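Local coordinates for methyl-accepting chemotaxis protein (Vibrio cholerae, PDB 6CEQ) that senses oxygen through a heme held in a PAS domain and probably relays the signal as a chemoreceptor, at residues Met5-Met10 against Ala104-Asp109; Pro34-Ala39 against Ile79-Leu84; Glu71-Thr76 against Leu88-Met93; Glu15-Tyr20 against Gly50-Ile55. All coordinates share one frame; numbering follows the deposited sequence.

All four contacts belong to one PAS domain, whose antiparallel sheet runs in the order 18-21, 8-12, 100-109, 84-94, 75-81. Contact 1 joins the middle strand 100-109 to 8-12, and contact 3 pairs 84-94 with the outer strand 75-81; their centres are about 13 Å apart, and backbone bonds between 84-94 and 100-109 connect them. Contact 2, its centre about 23 Å from that of contact 3, sets helix 33-39 against the turn that ends strand 75-81. Contact 4 ties the start of strand 18-21 to the loop before helix 60-68. Within the span closed by contact 1, contact 4 closes before contact 3 opens and contact 2 interleaves with both. All contribute to one heme pocket.

Contact 1 (Met5-Met10 against Ala104-Asp109); sequences MTTNLM and ALQLVD. Unlike the reference sequence in segment 104-109: L107 (reference Trp). With HEM (protoporphyrin IX containing Fe), chain D.
M10 and L105 are cross-strand neighbours on adjacent antiparallel strands of the PAS sheet, their side chains side by side on the face toward the heme. Their backbones form a hydrogen-bonded pair, L105 N to M10 O at 2.8 Å with M10 N donating back to L105 O. M10 has CG anti to its backbone N (chi1 -178°), and the chain then bends at chi3 (40°), which turns CE to within 3.3 Å of heme CHC; SD lies off the rim of the porphyrin, 3.7 Å from CHC, and CG touches the vinyl carbon CBB. L105 reaches further over the macrocycle, CD1 standing 3.5 Å from heme NB, and the two side chains meet at M10 CE and L105 CD1, 3.8 Å apart. CD1 of L105 is also on the side of the heme where a water sits 2.5 Å from the iron.

Farther along, N8 uses both backbone and side chain. Its O accepts from L107 N, while ND2 gives a 3.0 Å bond to L107 O, close to the plane of its own amide but tilted from the carbonyl plane of L107. A second water donates to L107 O and T6 O and accepts from N8 N and Q106 NE2, linking the two segments through four bonds. On the other face of the sheet, L9 CD2 rests on Q106 CB at 3.7 Å.

The division is clear: N8 ND2 and the shared water serve backbone polar atoms of N8, L107 and T6 at one end, while at the other M10 and L105 present only carbon and sulfur to the porphyrin, giving the water-bearing side of the heme an apolar wall.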
# COMPACT_ATOMS: atom_id res chain seq x y z
N MET A 5 16.24 -5.56 3.59
CA MET A 5 15.70 -4.22 3.49
C MET A 5 15.74 -3.77 2.04
O MET A 5 16.81 -3.69 1.43
CB MET A 5 16.48 -3.27 4.40
CG MET A 5 16.43 -3.71 5.85
SD MET A 5 17.52 -2.77 6.92
CE MET A 5 16.55 -1.31 7.23
N THR A 6 14.57 -3.50 1.47
CA THR A 6 14.45 -3.16 0.06
C THR A 6 13.31 -2.16 -0.09
O THR A 6 12.72 -1.70 0.89
CB THR A 6 14.23 -4.40 -0.81
OG1 THR A 6 14.24 -4.03 -2.20
CG2 THR A 6 12.92 -5.07 -0.47
N THR A 7 13.04 -1.79 -1.34
CA THR A 7 12.03 -0.78 -1.66
C THR A 7 10.74 -1.49 -2.04
O THR A 7 10.67 -2.13 -3.10
CB THR A 7 12.52 0.11 -2.81
OG1 THR A 7 13.79 0.67 -2.47
CG2 THR A 7 11.54 1.23 -3.08
N ASN A 8 9.72 -1.39 -1.19
CA ASN A 8 8.40 -1.98 -1.41
C ASN A 8 7.42 -0.87 -1.74
O ASN A 8 7.15 -0.01 -0.90
CB ASN A 8 7.91 -2.75 -0.19
CG ASN A 8 8.88 -3.80 0.26
OD1 ASN A 8 9.29 -4.66 -0.52
ND2 ASN A 8 9.29 -3.73 1.52
N LEU A 9 6.88 -0.89 -2.96
CA LEU A 9 6.07 0.21 -3.47
C LEU A 9 4.75 -0.29 -4.04
O LEU A 9 4.69 -1.33 -4.70
CB LEU A 9 6.80 0.99 -4.58
CG LEU A 9 8.12 1.69 -4.29
CD1 LEU A 9 8.60 2.38 -5.56
CD2 LEU A 9 7.99 2.70 -3.14
N MET A 10 3.69 0.50 -3.82
CA MET A 10 2.37 0.20 -4.33
C MET A 10 1.72 1.52 -4.72
O MET A 10 1.81 2.48 -3.96
CB MET A 10 1.55 -0.54 -3.26
CG MET A 10 0.17 -0.97 -3.64
SD MET A 10 -0.36 -2.18 -2.40
CE MET A 10 0.24 -1.51 -0.88
N ALA A 104 1.13 7.09 -3.83
CA ALA A 104 2.15 6.05 -3.87
C ALA A 104 2.54 5.70 -2.44
O ALA A 104 2.74 6.60 -1.62
CB ALA A 104 3.38 6.51 -4.66
N LEU A 105 2.62 4.41 -2.15
CA LEU A 105 2.91 3.90 -0.82
C LEU A 105 4.27 3.22 -0.83
O LEU A 105 4.53 2.39 -1.71
CB LEU A 105 1.88 2.87 -0.38
CG LEU A 105 0.57 3.10 0.36
CD1 LEU A 105 0.25 1.80 1.05
CD2 LEU A 105 0.64 4.24 1.36
N GLN A 106 5.11 3.54 0.13
CA GLN A 106 6.31 2.76 0.41
C GLN A 106 6.16 2.12 1.78
O GLN A 106 5.81 2.79 2.75
CB GLN A 106 7.57 3.63 0.37
CG GLN A 106 8.84 2.81 0.59
CD GLN A 106 10.09 3.51 0.10
OE1 GLN A 106 10.03 4.59 -0.49
NE2 GLN A 106 11.25 2.90 0.34
N LEU A 107 6.45 0.82 1.86
CA LEU A 107 6.34 0.07 3.10
C LEU A 107 7.72 -0.43 3.50
O LEU A 107 8.39 -1.08 2.69
CB LEU A 107 5.38 -1.11 2.96
CG LEU A 107 3.91 -0.81 2.65
CD1 LEU A 107 3.15 -2.11 2.51
CD2 LEU A 107 3.25 0.06 3.72
N VAL A 108 8.12 -0.14 4.73
CA VAL A 108 9.37 -0.66 5.29
C VAL A 108 9.01 -1.75 6.29
O VAL A 108 8.34 -1.48 7.30
CB VAL A 108 10.22 0.44 5.94
CG1 VAL A 108 11.44 -0.17 6.63
CG2 VAL A 108 10.63 1.48 4.90
N ASP A 109 9.46 -2.97 6.03
CA ASP A 109 9.06 -4.13 6.82
C ASP A 109 9.75 -4.09 8.18
O ASP A 109 10.98 -4.07 8.25
CB ASP A 109 9.43 -5.41 6.07
CG ASP A 109 8.84 -6.66 6.70
OD1 ASP A 109 9.04 -7.75 6.12
OD2 ASP A 109 8.20 -6.57 7.75
CHA HEM D . -2.98 1.28 6.44
CHB HEM D . -3.39 3.47 2.14
CHC HEM D . -2.88 -0.92 0.07
CHD HEM D . -4.37 -2.84 4.26
C1A HEM D . -2.99 2.23 5.45
C2A HEM D . -2.68 3.60 5.64
C3A HEM D . -2.80 4.22 4.43
C4A HEM D . -3.18 3.25 3.49
CMA HEM D . -2.56 5.69 4.17
CAA HEM D . -2.30 4.25 6.94
CBA HEM D . -3.55 4.44 7.80
CGA HEM D . -3.15 4.93 9.17
O1A HEM D . -2.05 4.60 9.65
O2A HEM D . -3.93 5.68 9.81
C1B HEM D . -3.20 2.44 1.21
C2B HEM D . -2.99 2.68 -0.18
C3B HEM D . -2.85 1.47 -0.78
C4B HEM D . -2.97 0.46 0.29
CMB HEM D . -2.95 4.03 -0.85
CAB HEM D . -2.61 1.22 -2.21
CBB HEM D . -1.73 1.96 -2.88
C1C HEM D . -3.26 -1.86 1.02
C2C HEM D . -3.34 -3.25 0.84
C3C HEM D . -3.77 -3.80 2.04
C4C HEM D . -3.95 -2.72 2.96
CMC HEM D . -3.02 -4.00 -0.42
CAC HEM D . -3.99 -5.23 2.32
CBC HEM D . -3.15 -6.14 1.84
C1D HEM D . -4.03 -1.86 5.20
C2D HEM D . -4.05 -2.13 6.65
C3D HEM D . -3.67 -0.99 7.25
C4D HEM D . -3.41 -0.02 6.18
CMD HEM D . -4.43 -3.42 7.32
CAD HEM D . -3.53 -0.75 8.73
CBD HEM D . -4.89 -0.97 9.41
CGD HEM D . -5.91 -0.06 8.79
O1D HEM D . -6.87 -0.54 8.15
O2D HEM D . -5.81 1.18 8.92
NA HEM D . -3.29 2.05 4.12
NB HEM D . -3.18 1.12 1.44
NC HEM D . -3.63 -1.56 2.30
ND HEM D . -3.64 -0.60 4.99
FE HEM D . -3.44 0.24 3.33
O HOH W 1 10.65 -0.01 1.25
O HOH W 2 -0.92 -0.18 3.25

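Contact 2 (Pro34-Ala39 against Ile79-Leu84); sequences PELAQA and IKVGSL. With HEM (protoporphyrin IX containing Fe), chain D.
E35, on helix 33-39, leans on S83 of the type II' turn V81-L84, which closes the hairpin between strands 75-81 and 84-94 of the PAS sheet. The aliphatic part of E35 makes this contact, CG lying 3.2 Å from S83 OG, and its CB rests on L84 CD2 at 3.9 Å. A bend at chi2 (79°) then carries the carboxylate carbon off the line of the chain. No direct hydrogen bond joins helix and turn; instead a water donates to E35 O at 2.7 Å and accepts from S83 N.

One residue on, L36 CD2 touches two hairpin side chains, 3.7 Å from V81 CG1 and 3.8 Å from L84 CD1, crossing L84 at about a right angle. F43 covers L36 further, and F40 packs on V81, so this apolar patch continues into the loop after the helix.

Upstream in the same strand, I79 and K80 line the heme pocket, I79 CG2 touching heme CHA. A39 ends the helical face of the contact, against G82 of the turn. G82 has positive phi (59°), and a CB on it would point at the A39 methyl and collide with it; as it is, A39 CB comes to 3.6 Å from G82 CA.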
# COMPACT_ATOMS: atom_id res chain seq x y z
N PRO A 34 1.03 -16.85 3.88
CA PRO A 34 0.47 -17.46 5.11
C PRO A 34 -0.10 -16.46 6.10
O PRO A 34 -1.24 -16.60 6.55
CB PRO A 34 1.68 -18.21 5.70
CG PRO A 34 2.53 -18.54 4.52
CD PRO A 34 2.33 -17.45 3.51
N GLU A 35 0.69 -15.44 6.45
CA GLU A 35 0.20 -14.41 7.37
C GLU A 35 -0.90 -13.57 6.73
O GLU A 35 -1.85 -13.15 7.41
CB GLU A 35 1.37 -13.53 7.82
CG GLU A 35 2.37 -14.22 8.74
CD GLU A 35 3.36 -15.12 8.01
OE1 GLU A 35 3.42 -15.08 6.77
OE2 GLU A 35 4.10 -15.86 8.70
N LEU A 36 -0.79 -13.28 5.43
CA LEU A 36 -1.77 -12.41 4.79
C LEU A 36 -3.10 -13.13 4.56
O LEU A 36 -4.16 -12.51 4.64
CB LEU A 36 -1.22 -11.86 3.48
CG LEU A 36 -0.10 -10.84 3.72
CD1 LEU A 36 0.57 -10.49 2.42
CD2 LEU A 36 -0.65 -9.61 4.41
N ALA A 37 -3.06 -14.43 4.25
CA ALA A 37 -4.31 -15.16 4.09
C ALA A 37 -5.04 -15.37 5.41
O ALA A 37 -6.26 -15.52 5.41
CB ALA A 37 -4.04 -16.52 3.43
N GLN A 38 -4.33 -15.35 6.54
CA GLN A 38 -5.01 -15.38 7.83
C GLN A 38 -5.75 -14.07 8.10
O GLN A 38 -6.89 -14.08 8.57
CB GLN A 38 -4.00 -15.66 8.95
CG GLN A 38 -4.62 -15.67 10.34
CD GLN A 38 -3.73 -16.30 11.39
OE1 GLN A 38 -2.91 -17.17 11.08
NE2 GLN A 38 -3.87 -15.86 12.63
N ALA A 39 -5.12 -12.94 7.78
CA ALA A 39 -5.77 -11.65 8.00
C ALA A 39 -6.78 -11.31 6.91
O ALA A 39 -7.79 -10.66 7.20
CB ALA A 39 -4.71 -10.55 8.08
N ILE A 79 1.94 0.57 10.71
CA ILE A 79 0.70 -0.18 10.51
C ILE A 79 0.93 -1.66 10.79
O ILE A 79 2.03 -2.19 10.62
CB ILE A 79 0.13 0.01 9.08
CG1 ILE A 79 1.04 -0.61 8.03
CG2 ILE A 79 -0.10 1.50 8.80
CD1 ILE A 79 0.37 -0.74 6.68
N LYS A 80 -0.12 -2.31 11.28
CA LYS A 80 -0.17 -3.75 11.46
C LYS A 80 -1.05 -4.34 10.38
O LYS A 80 -2.19 -3.92 10.20
CB LYS A 80 -0.72 -4.13 12.84
CG LYS A 80 0.14 -3.69 13.99
CD LYS A 80 -0.40 -4.15 15.34
CE LYS A 80 0.51 -3.67 16.47
NZ LYS A 80 -0.03 -3.98 17.82
N VAL A 81 -0.50 -5.30 9.63
CA VAL A 81 -1.22 -5.99 8.57
C VAL A 81 -1.21 -7.46 8.99
O VAL A 81 -0.23 -8.17 8.75
CB VAL A 81 -0.57 -5.78 7.20
CG1 VAL A 81 -1.43 -6.36 6.10
CG2 VAL A 81 -0.33 -4.30 6.96
N GLY A 82 -2.28 -7.91 9.62
CA GLY A 82 -2.22 -9.21 10.27
C GLY A 82 -1.12 -9.19 11.32
O GLY A 82 -1.04 -8.27 12.14
N SER A 83 -0.25 -10.20 11.28
CA SER A 83 0.90 -10.26 12.17
C SER A 83 2.12 -9.55 11.61
O SER A 83 3.18 -9.57 12.24
CB SER A 83 1.25 -11.72 12.49
OG SER A 83 1.66 -12.41 11.32
N LEU A 84 2.01 -8.92 10.44
CA LEU A 84 3.10 -8.14 9.89
C LEU A 84 3.04 -6.72 10.43
O LEU A 84 2.00 -6.26 10.91
CB LEU A 84 3.04 -8.13 8.36
CG LEU A 84 2.80 -9.50 7.72
CD1 LEU A 84 2.74 -9.37 6.21
CD2 LEU A 84 3.87 -10.49 8.15
CHA HEM D . -2.98 1.28 6.44
CHB HEM D . -3.39 3.47 2.14
CHC HEM D . -2.88 -0.92 0.07
CHD HEM D . -4.37 -2.84 4.26
C1A HEM D . -2.99 2.23 5.45
C2A HEM D . -2.68 3.60 5.64
C3A HEM D . -2.80 4.22 4.43
C4A HEM D . -3.18 3.25 3.49
CMA HEM D . -2.56 5.69 4.17
CAA HEM D . -2.30 4.25 6.94
CBA HEM D . -3.55 4.44 7.80
CGA HEM D . -3.15 4.93 9.17
O1A HEM D . -2.05 4.60 9.65
O2A HEM D . -3.93 5.68 9.81
C1B HEM D . -3.20 2.44 1.21
C2B HEM D . -2.99 2.68 -0.18
C3B HEM D . -2.85 1.47 -0.78
C4B HEM D . -2.97 0.46 0.29
CMB HEM D . -2.95 4.03 -0.85
CAB HEM D . -2.61 1.22 -2.21
CBB HEM D . -1.73 1.96 -2.88
C1C HEM D . -3.26 -1.86 1.02
C2C HEM D . -3.34 -3.25 0.84
C3C HEM D . -3.77 -3.80 2.04
C4C HEM D . -3.95 -2.72 2.96
CMC HEM D . -3.02 -4.00 -0.42
CAC HEM D . -3.99 -5.23 2.32
CBC HEM D . -3.15 -6.14 1.84
C1D HEM D . -4.03 -1.86 5.20
C2D HEM D . -4.05 -2.13 6.65
C3D HEM D . -3.67 -0.99 7.25
C4D HEM D . -3.41 -0.02 6.18
CMD HEM D . -4.43 -3.42 7.32
CAD HEM D . -3.53 -0.75 8.73
CBD HEM D . -4.89 -0.97 9.41
CGD HEM D . -5.91 -0.06 8.79
O1D HEM D . -6.87 -0.54 8.15
O2D HEM D . -5.81 1.18 8.92
NA HEM D . -3.29 2.05 4.12
NB HEM D . -3.18 1.12 1.44
NC HEM D . -3.63 -1.56 2.30
ND HEM D . -3.64 -0.60 4.99
FE HEM D . -3.44 0.24 3.33
O HOH W 3 -1.73 -12.53 10.06
O HOH W 2 -0.92 -0.18 3.25

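Contact 3 (Glu71-Thr76 against Leu88-Met93); sequences ERLPFT and LTCIAM. With HEM (protoporphyrin IX containing Fe), chain D.
L88 meets F75 where the hairpin of strands 75-81 and 84-94 borders the heme. Its two methyls part company: CD2 sits in the plane of the F75 ring, at the edge, 3.9 Å from CD2 of the phenyl, whereas CD1 lies 3.5 Å from heme C2A. F75 has CG anti to its backbone N (chi1 178°), and the ring reaches the base of a heme propionate, with CE2 3.8 Å from heme CAA and O1A at its edge.

T89, on the opposite face of the sheet from F75, stands beside T76 in a non-hydrogen-bonded pair. C90 follows as the hydrogen-bonded partner of F75: F75 N donates to C90 O at 2.9 Å, and C90 N donates to F75 O at 2.8 Å. The thiol of C90 leads toward L73, its SG 4.1 Å from L73 CD2.

I91 places CG2 against P74 CB, just after the cis peptide bond between L73 and P74. Beyond it A92 takes the other methyl of L73, CD1 to CB 4.0 Å. I66 of helix 60-68 also packs on L73 and F75.

Two backbone bonds thus fix the pairing. Of the contact's side chains, F75 and L88 meet the heme, setting carbon against the porphyrin and the base of a propionate, while S77 OG supplies a hydrogen bond to the heme.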
# COMPACT_ATOMS: atom_id res chain seq x y z
N GLU A 71 -2.82 17.79 -0.33
CA GLU A 71 -2.16 18.91 0.32
C GLU A 71 -1.58 18.49 1.66
O GLU A 71 -0.54 19.00 2.09
CB GLU A 71 -3.14 20.08 0.48
N ARG A 72 -2.26 17.56 2.35
CA ARG A 72 -1.80 17.05 3.63
C ARG A 72 -0.84 15.87 3.49
O ARG A 72 -0.38 15.34 4.51
CB ARG A 72 -2.98 16.66 4.52
CG ARG A 72 -3.96 17.80 4.75
CD ARG A 72 -4.97 17.50 5.85
NE ARG A 72 -5.85 16.36 5.60
CZ ARG A 72 -7.16 16.48 5.38
NH1 ARG A 72 -7.72 17.68 5.38
NH2 ARG A 72 -7.91 15.41 5.18
N LEU A 73 -0.51 15.47 2.28
CA LEU A 73 0.53 14.48 2.07
C LEU A 73 1.87 15.20 2.01
O LEU A 73 1.92 16.40 1.70
CB LEU A 73 0.30 13.68 0.78
CG LEU A 73 -0.97 12.83 0.66
CD1 LEU A 73 -1.08 12.10 -0.69
CD2 LEU A 73 -0.96 11.81 1.78
N PRO A 74 2.98 14.53 2.34
CA PRO A 74 3.14 13.12 2.71
C PRO A 74 2.58 12.72 4.08
O PRO A 74 2.48 13.53 5.01
CB PRO A 74 4.67 12.93 2.68
CG PRO A 74 5.22 14.27 2.96
CD PRO A 74 4.26 15.26 2.34
N PHE A 75 2.17 11.46 4.17
CA PHE A 75 1.61 10.86 5.37
C PHE A 75 2.49 9.69 5.80
O PHE A 75 2.90 8.89 4.95
CB PHE A 75 0.16 10.39 5.13
CG PHE A 75 -0.47 9.72 6.31
CD1 PHE A 75 -1.21 10.45 7.23
CD2 PHE A 75 -0.32 8.35 6.51
CE1 PHE A 75 -1.80 9.83 8.31
CE2 PHE A 75 -0.91 7.72 7.60
CZ PHE A 75 -1.65 8.46 8.50
N THR A 76 2.79 9.59 7.10
CA THR A 76 3.58 8.48 7.61
C THR A 76 2.89 7.85 8.81
O THR A 76 2.22 8.53 9.59
CB THR A 76 4.99 8.89 8.02
OG1 THR A 76 4.92 9.76 9.16
CG2 THR A 76 5.69 9.62 6.88
N LEU A 88 4.97 2.96 7.17
CA LEU A 88 4.29 3.34 5.95
C LEU A 88 4.59 4.79 5.58
O LEU A 88 4.58 5.68 6.43
CB LEU A 88 2.77 3.17 6.10
CG LEU A 88 1.85 3.69 4.99
CD1 LEU A 88 0.63 2.78 4.90
CD2 LEU A 88 1.41 5.14 5.22
N THR A 89 4.83 5.02 4.29
CA THR A 89 4.94 6.37 3.75
C THR A 89 4.00 6.48 2.56
O THR A 89 4.04 5.64 1.66
CB THR A 89 6.36 6.68 3.31
OG1 THR A 89 7.25 6.42 4.39
CG2 THR A 89 6.47 8.15 2.90
N CYS A 90 3.16 7.52 2.55
CA CYS A 90 2.25 7.79 1.45
C CYS A 90 2.57 9.16 0.87
O CYS A 90 2.56 10.16 1.60
CB CYS A 90 0.80 7.74 1.94
SG CYS A 90 -0.43 7.88 0.63
N ILE A 91 2.85 9.21 -0.43
CA ILE A 91 3.21 10.45 -1.10
C ILE A 91 2.27 10.66 -2.28
O ILE A 91 1.66 9.72 -2.80
CB ILE A 91 4.68 10.46 -1.58
CG1 ILE A 91 4.94 9.32 -2.57
CG2 ILE A 91 5.63 10.34 -0.39
CD1 ILE A 91 5.00 9.77 -4.02
N ALA A 92 2.17 11.92 -2.71
CA ALA A 92 1.31 12.27 -3.84
C ALA A 92 2.06 12.04 -5.15
O ALA A 92 3.17 12.54 -5.33
CB ALA A 92 0.86 13.73 -3.73
N MET A 93 1.44 11.29 -6.05
CA MET A 93 1.95 11.17 -7.41
C MET A 93 1.31 12.25 -8.27
O MET A 93 0.13 12.55 -8.12
CB MET A 93 1.63 9.81 -8.02
CG MET A 93 2.24 8.65 -7.30
SD MET A 93 2.00 7.15 -8.26
CE MET A 93 0.22 7.21 -8.54
CHA HEM D . -2.98 1.28 6.44
CHB HEM D . -3.39 3.47 2.14
CHC HEM D . -2.88 -0.92 0.07
CHD HEM D . -4.37 -2.84 4.26
C1A HEM D . -2.99 2.23 5.45
C2A HEM D . -2.68 3.60 5.64
C3A HEM D . -2.80 4.22 4.43
C4A HEM D . -3.18 3.25 3.49
CMA HEM D . -2.56 5.69 4.17
CAA HEM D . -2.30 4.25 6.94
CBA HEM D . -3.55 4.44 7.80
CGA HEM D . -3.15 4.93 9.17
O1A HEM D . -2.05 4.60 9.65
O2A HEM D . -3.93 5.68 9.81
C1B HEM D . -3.20 2.44 1.21
C2B HEM D . -2.99 2.68 -0.18
C3B HEM D . -2.85 1.47 -0.78
C4B HEM D . -2.97 0.46 0.29
CMB HEM D . -2.95 4.03 -0.85
CAB HEM D . -2.61 1.22 -2.21
CBB HEM D . -1.73 1.96 -2.88
C1C HEM D . -3.26 -1.86 1.02
C2C HEM D . -3.34 -3.25 0.84
C3C HEM D . -3.77 -3.80 2.04
C4C HEM D . -3.95 -2.72 2.96
CMC HEM D . -3.02 -4.00 -0.42
CAC HEM D . -3.99 -5.23 2.32
CBC HEM D . -3.15 -6.14 1.84
C1D HEM D . -4.03 -1.86 5.20
C2D HEM D . -4.05 -2.13 6.65
C3D HEM D . -3.67 -0.99 7.25
C4D HEM D . -3.41 -0.02 6.18
CMD HEM D . -4.43 -3.42 7.32
CAD HEM D . -3.53 -0.75 8.73
CBD HEM D . -4.89 -0.97 9.41
CGD HEM D . -5.91 -0.06 8.79
O1D HEM D . -6.87 -0.54 8.15
O2D HEM D . -5.81 1.18 8.92
NA HEM D . -3.29 2.05 4.12
NB HEM D . -3.18 1.12 1.44
NC HEM D . -3.63 -1.56 2.30
ND HEM D . -3.64 -0.60 4.99
FE HEM D . -3.44 0.24 3.33
O HOH W 2 -0.92 -0.18 3.25

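Contact 4 (Glu15-Tyr20 against Gly50-Ile55); sequences EGIIQY and GKNIDI
The N52 carboxamide heads an Asx turn: G16 O stands over one face, 3.7 Å from N52 CG, and at the edge OD1 accepts in its own plane, on a lone pair, from D54 N two residues on (2.8 Å), the bond that defines the turn. I17 CD1 comes in obliquely beside ND2, 3.5 Å from it and on the same side as G16 O. CG of N52 is anti to its backbone N (chi1 -165°), which brings the amide beneath G16 O. ND2 makes a weak bond to E15 O, a carbonyl that R64 of helix 60-68 also holds, while D54 OD1 forms a salt bridge with R64.

The backbones are laced together around this amide, fastening the loop before helix 60-68 to the entry of strand 18-21 in the PAS domain. I53 N donates to G16 O at 2.9 Å and G50 N to I18 O, while I18 N reaches K51 O in a nearly straight bond (N-H...O 175°). G16 and G50 both adopt positive phi, and neither brings a side chain to the interface.

I53 also touches the heme, which makes this loop part of the pocket. The same CG2 of I53 that faces the heme also packs 3.7 Å from I18 CG1.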
# COMPACT_ATOMS: atom_id res chain seq x y z
N GLU A 15 -9.37 7.39 -7.24
CA GLU A 15 -10.52 6.61 -6.80
C GLU A 15 -10.13 5.38 -5.98
O GLU A 15 -11.00 4.56 -5.67
CB GLU A 15 -11.41 6.19 -7.99
CG GLU A 15 -12.22 7.32 -8.62
CD GLU A 15 -11.39 8.39 -9.30
OE1 GLU A 15 -10.38 8.05 -9.97
OE2 GLU A 15 -11.74 9.58 -9.12
N GLY A 16 -8.84 5.20 -5.67
CA GLY A 16 -8.43 4.12 -4.80
C GLY A 16 -8.24 2.79 -5.48
O GLY A 16 -8.12 1.78 -4.79
N ILE A 17 -8.16 2.76 -6.80
CA ILE A 17 -7.95 1.51 -7.52
C ILE A 17 -6.46 1.26 -7.61
O ILE A 17 -5.71 2.11 -8.11
CB ILE A 17 -8.59 1.53 -8.91
CG1 ILE A 17 -10.09 1.81 -8.81
CG2 ILE A 17 -8.32 0.20 -9.61
CD1 ILE A 17 -10.83 0.79 -7.95
N ILE A 18 -6.02 0.10 -7.13
CA ILE A 18 -4.60 -0.23 -7.16
C ILE A 18 -4.15 -0.32 -8.61
O ILE A 18 -4.80 -0.96 -9.44
CB ILE A 18 -4.33 -1.53 -6.41
CG1 ILE A 18 -4.66 -1.38 -4.92
CG2 ILE A 18 -2.89 -1.93 -6.58
CD1 ILE A 18 -4.60 -2.69 -4.15
N GLN A 19 -3.07 0.38 -8.93
CA GLN A 19 -2.55 0.44 -10.29
C GLN A 19 -1.28 -0.37 -10.50
O GLN A 19 -1.07 -0.87 -11.61
CB GLN A 19 -2.27 1.89 -10.70
CG GLN A 19 -3.49 2.80 -10.56
CD GLN A 19 -4.59 2.44 -11.54
OE1 GLN A 19 -5.73 2.19 -11.14
NE2 GLN A 19 -4.26 2.42 -12.83
N TYR A 20 -0.43 -0.51 -9.48
CA TYR A 20 0.87 -1.12 -9.67
C TYR A 20 1.44 -1.55 -8.33
O TYR A 20 1.32 -0.82 -7.34
CB TYR A 20 1.84 -0.15 -10.36
CG TYR A 20 3.22 -0.73 -10.65
CD1 TYR A 20 3.40 -1.59 -11.71
CD2 TYR A 20 4.32 -0.39 -9.87
CE1 TYR A 20 4.64 -2.13 -11.99
CE2 TYR A 20 5.58 -0.93 -10.13
CZ TYR A 20 5.73 -1.80 -11.20
OH TYR A 20 6.95 -2.35 -11.50
N GLY A 50 -6.11 -3.45 -9.80
CA GLY A 50 -7.49 -3.33 -10.20
C GLY A 50 -8.48 -3.41 -9.06
O GLY A 50 -9.65 -3.09 -9.25
N LYS A 51 -8.04 -3.85 -7.88
CA LYS A 51 -8.90 -3.88 -6.71
C LYS A 51 -8.91 -2.51 -6.04
O LYS A 51 -7.97 -1.72 -6.15
CB LYS A 51 -8.45 -4.96 -5.73
CG LYS A 51 -8.83 -6.34 -6.23
CD LYS A 51 -8.74 -7.41 -5.16
CE LYS A 51 -9.38 -8.70 -5.66
NZ LYS A 51 -8.92 -9.01 -7.05
N ASN A 52 -10.01 -2.22 -5.35
CA ASN A 52 -10.10 -1.00 -4.58
C ASN A 52 -9.49 -1.18 -3.20
O ASN A 52 -9.75 -2.18 -2.52
CB ASN A 52 -11.56 -0.55 -4.45
CG ASN A 52 -11.67 0.88 -3.99
OD1 ASN A 52 -11.30 1.20 -2.87
ND2 ASN A 52 -12.16 1.74 -4.86
N ILE A 53 -8.70 -0.19 -2.77
CA ILE A 53 -8.01 -0.31 -1.48
C ILE A 53 -8.98 -0.39 -0.32
O ILE A 53 -8.63 -0.92 0.75
CB ILE A 53 -7.04 0.88 -1.28
CG1 ILE A 53 -7.82 2.19 -1.17
CG2 ILE A 53 -6.05 0.96 -2.43
CD1 ILE A 53 -6.93 3.41 -0.85
N ASP A 54 -10.23 0.07 -0.50
CA ASP A 54 -11.21 0.05 0.57
C ASP A 54 -11.40 -1.35 1.13
O ASP A 54 -11.67 -1.52 2.32
CB ASP A 54 -12.56 0.57 0.06
CG ASP A 54 -12.54 2.06 -0.28
OD1 ASP A 54 -11.57 2.76 0.06
OD2 ASP A 54 -13.52 2.51 -0.91
N ILE A 55 -11.22 -2.37 0.29
CA ILE A 55 -11.44 -3.76 0.69
C ILE A 55 -10.54 -4.15 1.85
O ILE A 55 -10.94 -4.94 2.72
CB ILE A 55 -11.22 -4.68 -0.53
CG1 ILE A 55 -12.32 -4.46 -1.57
CG2 ILE A 55 -11.12 -6.14 -0.12
CD1 ILE A 55 -12.01 -5.12 -2.90